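Side-chain contacts in SIS domain protein (Listeria monocytogenes str. 4b F2365, PDB 3FXA), which probably binds a sugar phosphate through its SIS domain and may act as a sugar-phosphate isomerase: residues A[73-78]-A[87-92]; A[110-115]-A[120-125]. All blocks are in the same frame, centred on the assembly; numbering follows the deposited sequence.

Contact 1: A[73-78]-A[87-92]; sequences PAVFLT and LGVLQK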
# COMPACT_ATOMS: atom_id res chain seq x y z
N PRO A 73 2.61 -8.10 -16.18
CA PRO A 73 2.05 -8.16 -14.81
C PRO A 73 3.13 -8.17 -13.74
O PRO A 73 4.12 -8.92 -13.87
CB PRO A 73 1.28 -9.47 -14.77
CG PRO A 73 1.21 -9.96 -16.12
CD PRO A 73 1.95 -9.09 -17.05
N ALA A 74 2.92 -7.34 -12.72
CA ALA A 74 3.87 -7.16 -11.64
C ALA A 74 3.14 -6.85 -10.34
O ALA A 74 2.06 -6.27 -10.36
CB ALA A 74 4.82 -6.07 -11.98
N VAL A 75 3.75 -7.24 -9.24
CA VAL A 75 3.20 -7.05 -7.89
C VAL A 75 4.30 -6.73 -6.90
O VAL A 75 5.41 -7.28 -7.03
CB VAL A 75 2.41 -8.29 -7.41
CG1 VAL A 75 3.33 -9.48 -7.23
CG2 VAL A 75 1.72 -7.96 -6.08
N PHE A 76 4.02 -5.84 -5.95
CA PHE A 76 4.97 -5.52 -4.89
C PHE A 76 4.81 -6.56 -3.79
O PHE A 76 3.69 -6.85 -3.38
CB PHE A 76 4.77 -4.12 -4.31
CG PHE A 76 5.74 -3.80 -3.20
CD1 PHE A 76 7.09 -3.63 -3.48
CD2 PHE A 76 5.30 -3.68 -1.89
CE1 PHE A 76 8.02 -3.37 -2.46
CE2 PHE A 76 6.21 -3.40 -0.86
CZ PHE A 76 7.58 -3.23 -1.15
N LEU A 77 5.93 -7.12 -3.34
CA LEU A 77 5.94 -8.07 -2.21
C LEU A 77 6.50 -7.35 -0.98
O LEU A 77 7.70 -7.10 -0.90
CB LEU A 77 6.77 -9.29 -2.59
CG LEU A 77 6.94 -10.40 -1.55
CD1 LEU A 77 5.58 -10.97 -1.10
CD2 LEU A 77 7.79 -11.50 -2.08
N THR A 78 5.62 -7.03 -0.01
CA THR A 78 5.99 -6.32 1.23
C THR A 78 6.73 -7.32 2.14
O THR A 78 6.14 -8.33 2.53
CB THR A 78 4.72 -5.75 1.97
OG1 THR A 78 3.99 -4.92 1.06
CG2 THR A 78 5.10 -4.95 3.19
N LEU A 87 4.22 -14.63 0.66
CA LEU A 87 5.14 -15.37 -0.25
C LEU A 87 4.38 -16.36 -1.16
O LEU A 87 4.91 -16.81 -2.18
CB LEU A 87 6.27 -16.09 0.49
CG LEU A 87 7.53 -15.30 0.77
CD1 LEU A 87 8.39 -16.04 1.73
CD2 LEU A 87 8.29 -15.02 -0.55
N GLY A 88 3.16 -16.71 -0.78
CA GLY A 88 2.27 -17.49 -1.66
C GLY A 88 1.92 -16.82 -3.01
O GLY A 88 1.49 -17.51 -3.93
N VAL A 89 2.12 -15.51 -3.13
CA VAL A 89 1.92 -14.79 -4.41
C VAL A 89 2.98 -15.21 -5.48
O VAL A 89 2.71 -15.09 -6.67
CB VAL A 89 1.93 -13.23 -4.23
CG1 VAL A 89 3.36 -12.70 -4.09
CG2 VAL A 89 1.25 -12.50 -5.39
N LEU A 90 4.15 -15.67 -5.01
CA LEU A 90 5.28 -16.05 -5.86
C LEU A 90 5.10 -17.47 -6.36
O LEU A 90 4.89 -18.40 -5.58
CB LEU A 90 6.58 -15.97 -5.06
CG LEU A 90 7.88 -16.31 -5.80
CD1 LEU A 90 8.08 -15.26 -6.89
CD2 LEU A 90 9.05 -16.36 -4.84
N GLN A 91 5.16 -17.64 -7.68
CA GLN A 91 4.99 -18.96 -8.32
C GLN A 91 6.21 -19.31 -9.20
O GLN A 91 7.08 -18.47 -9.48
CB GLN A 91 3.65 -19.01 -9.06
CG GLN A 91 2.45 -18.81 -8.16
CD GLN A 91 2.36 -19.90 -7.09
OE1 GLN A 91 2.55 -21.08 -7.39
NE2 GLN A 91 2.04 -19.52 -5.86
N LYS A 92 6.27 -20.58 -9.61
CA LYS A 92 7.42 -21.12 -10.40
C LYS A 92 7.77 -20.33 -11.68
O LYS A 92 8.94 -20.10 -11.94
CB LYS A 92 7.21 -22.63 -10.70
CG LYS A 92 8.34 -23.32 -11.49
CD LYS A 92 8.10 -24.83 -11.52
CE LYS A 92 9.16 -25.57 -12.31
NZ LYS A 92 10.51 -25.45 -11.68
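L77 and L87 make the closest backbone approach, their CA atoms 7.6 Å apart, where segment 73-78, on the outermost strand of this chain's parallel sheet in the SIS domain's alpha/beta sandwich, faces the 3-10 turn 87-89. That turn follows helix 79-86 and leads into strand 95-99, so the contact lies inside the crossover that leaves strand 74-76 and returns to the sheet beyond strand 48-51. The interface is wholly apolar. L77 holds CG anti to its backbone N (chi1 179°), which extends both methyls toward the turn: the L77 and L87 side chains cross obliquely, CD2 to CD2 at 3.9 Å, while L77 and V89 slide past each other in opposite directions, CD1 4.1 Å from CG1. V89 CG2 meets V75 CG1 at 4.1 Å, the two valines tip to tip. A82 and T86 pack on L77 from helix 79-86, and V75 also meets V75 of the second subunit, placing this strand at a subunit interface. A backbone hydrogen bond from L90 N to L87 O, 3.1 Å, closes the turn. Q91 NE2 hydrogen-bonds E71 OE1 of the second subunit and also donates to G88 O at 2.8 Å, with a bent N-H...O angle of 133°.

Contact 2: A[110-115]-A[120-125]; sequences NLIPAC and STLIGV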
# COMPACT_ATOMS: atom_id res chain seq x y z
N ASN A 110 15.56 -13.48 3.90
CA ASN A 110 14.50 -14.40 4.37
C ASN A 110 13.51 -14.90 3.30
O ASN A 110 12.82 -15.88 3.53
CB ASN A 110 13.70 -13.77 5.53
CG ASN A 110 14.51 -13.60 6.81
OD1 ASN A 110 15.52 -14.27 7.04
ND2 ASN A 110 14.04 -12.72 7.68
N LEU A 111 13.47 -14.22 2.14
CA LEU A 111 12.63 -14.55 0.98
C LEU A 111 13.30 -15.50 -0.00
O LEU A 111 12.61 -16.11 -0.83
CB LEU A 111 12.25 -13.25 0.21
CG LEU A 111 11.76 -12.07 1.06
CD1 LEU A 111 11.41 -10.82 0.22
CD2 LEU A 111 10.60 -12.48 1.98
N ILE A 112 14.62 -15.66 0.08
CA ILE A 112 15.36 -16.47 -0.91
C ILE A 112 15.06 -17.96 -0.79
O ILE A 112 14.81 -18.59 -1.82
CB ILE A 112 16.89 -16.16 -0.90
CG1 ILE A 112 17.12 -14.69 -1.30
CG2 ILE A 112 17.62 -17.06 -1.88
CD1 ILE A 112 18.55 -14.20 -1.14
N PRO A 113 15.03 -18.51 0.44
CA PRO A 113 14.69 -19.95 0.50
C PRO A 113 13.36 -20.33 -0.18
O PRO A 113 13.33 -21.36 -0.88
CB PRO A 113 14.67 -20.23 2.00
CG PRO A 113 15.56 -19.25 2.58
CD PRO A 113 15.38 -17.99 1.78
N ALA A 114 12.31 -19.52 -0.01
CA ALA A 114 11.02 -19.77 -0.69
C ALA A 114 11.15 -19.66 -2.21
O ALA A 114 10.57 -20.46 -2.96
CB ALA A 114 9.92 -18.84 -0.19
N CYS A 115 11.89 -18.65 -2.68
CA CYS A 115 12.18 -18.51 -4.11
C CYS A 115 12.83 -19.78 -4.69
O CYS A 115 12.38 -20.27 -5.73
CB CYS A 115 13.06 -17.28 -4.36
SG CYS A 115 13.42 -16.90 -6.06
N SER A 120 11.38 -20.10 -8.88
CA SER A 120 11.27 -18.84 -9.60
C SER A 120 12.65 -18.35 -10.03
O SER A 120 13.68 -18.83 -9.52
CB SER A 120 10.64 -17.74 -8.72
OG SER A 120 9.40 -18.14 -8.11
N THR A 121 12.64 -17.37 -10.94
CA THR A 121 13.86 -16.70 -11.38
C THR A 121 14.18 -15.55 -10.42
O THR A 121 13.32 -14.73 -10.18
CB THR A 121 13.73 -16.14 -12.82
OG1 THR A 121 13.54 -17.22 -13.75
CG2 THR A 121 15.02 -15.41 -13.20
N LEU A 122 15.39 -15.51 -9.87
CA LEU A 122 15.82 -14.44 -8.97
C LEU A 122 16.73 -13.42 -9.69
O LEU A 122 17.76 -13.80 -10.25
CB LEU A 122 16.54 -15.01 -7.75
CG LEU A 122 17.06 -14.02 -6.70
CD1 LEU A 122 15.92 -13.07 -6.25
CD2 LEU A 122 17.72 -14.71 -5.54
N ILE A 123 16.34 -12.14 -9.67
CA ILE A 123 17.16 -11.03 -10.19
C ILE A 123 17.56 -10.27 -8.93
O ILE A 123 16.69 -9.86 -8.17
CB ILE A 123 16.41 -10.12 -11.17
CG1 ILE A 123 15.99 -10.90 -12.42
CG2 ILE A 123 17.29 -8.92 -11.59
CD1 ILE A 123 15.32 -10.10 -13.51
N GLY A 124 18.87 -10.15 -8.66
CA GLY A 124 19.35 -9.44 -7.48
C GLY A 124 19.90 -8.08 -7.87
O GLY A 124 20.92 -8.02 -8.56
N VAL A 125 19.24 -7.02 -7.42
CA VAL A 125 19.60 -5.64 -7.76
C VAL A 125 20.36 -5.02 -6.58
O VAL A 125 19.76 -4.60 -5.59
CB VAL A 125 18.36 -4.80 -8.13
CG1 VAL A 125 18.78 -3.39 -8.51
CG2 VAL A 125 17.57 -5.48 -9.26
O HOH W 1 14.62 -20.57 -7.90
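C115 and S120 meet through both backbone and side chain at the tight connection from helix 112-118 to strand 121-126. The polar part is made by the backbone and one water. S120 N gives a weak hydrogen bond to C115 O, 3.3 Å long and bent to 141° at the hydrogen. A water lies within hydrogen-bonding distance of two carbonyls, 3.1 Å from C115 O and 2.6 Å from S120 O; with other acceptors also in reach it may not serve both at once. The hydroxyl of S120 turns to another neighbour: with OG anti to the carbonyl carbon (chi1 -52°) it points to Q91 O in the loop before strand 95-99, while its CB faces the cysteine. This is the helix-to-strand half of a beta-alpha-beta unit in the SIS domain, with the helix laid over one face of the parallel sheet; L96 touches C115, and L98 lies next to L122 on the adjacent strand 95-99. The apolar part centres on the sulfur. A chi1 of -176° swings C115 SG away from the backbone N and toward the strand, where it sits 3.9 Å from S120 CB and 4.0 Å from L122 CB. One turn earlier in the helix, I112 meets the far end of the same leucine, its CG1 4.3 Å from L122 CD2.

Contact 1 and contact 2 follow one another along the chain, their centres about 11 Å apart, and each includes a strand of the same parallel sheet. They touch directly: S120 OG of contact 2 lies 2.7 Å from Q91 O of contact 1, a probable hydrogen bond tying the start of strand 121-126 to the loop before strand 95-99. Apolar contacts continue the join, with L87 CD1 3.7 Å from A114 CB and L90 CD2 3.9 Å from C115 CA, so the 87-92 segment lies between strand 74-76 and helix 112-118. The L77 side chain lies near, without touching, G52, G54 and G57, a glycine-rich pattern whose role is unconfirmed.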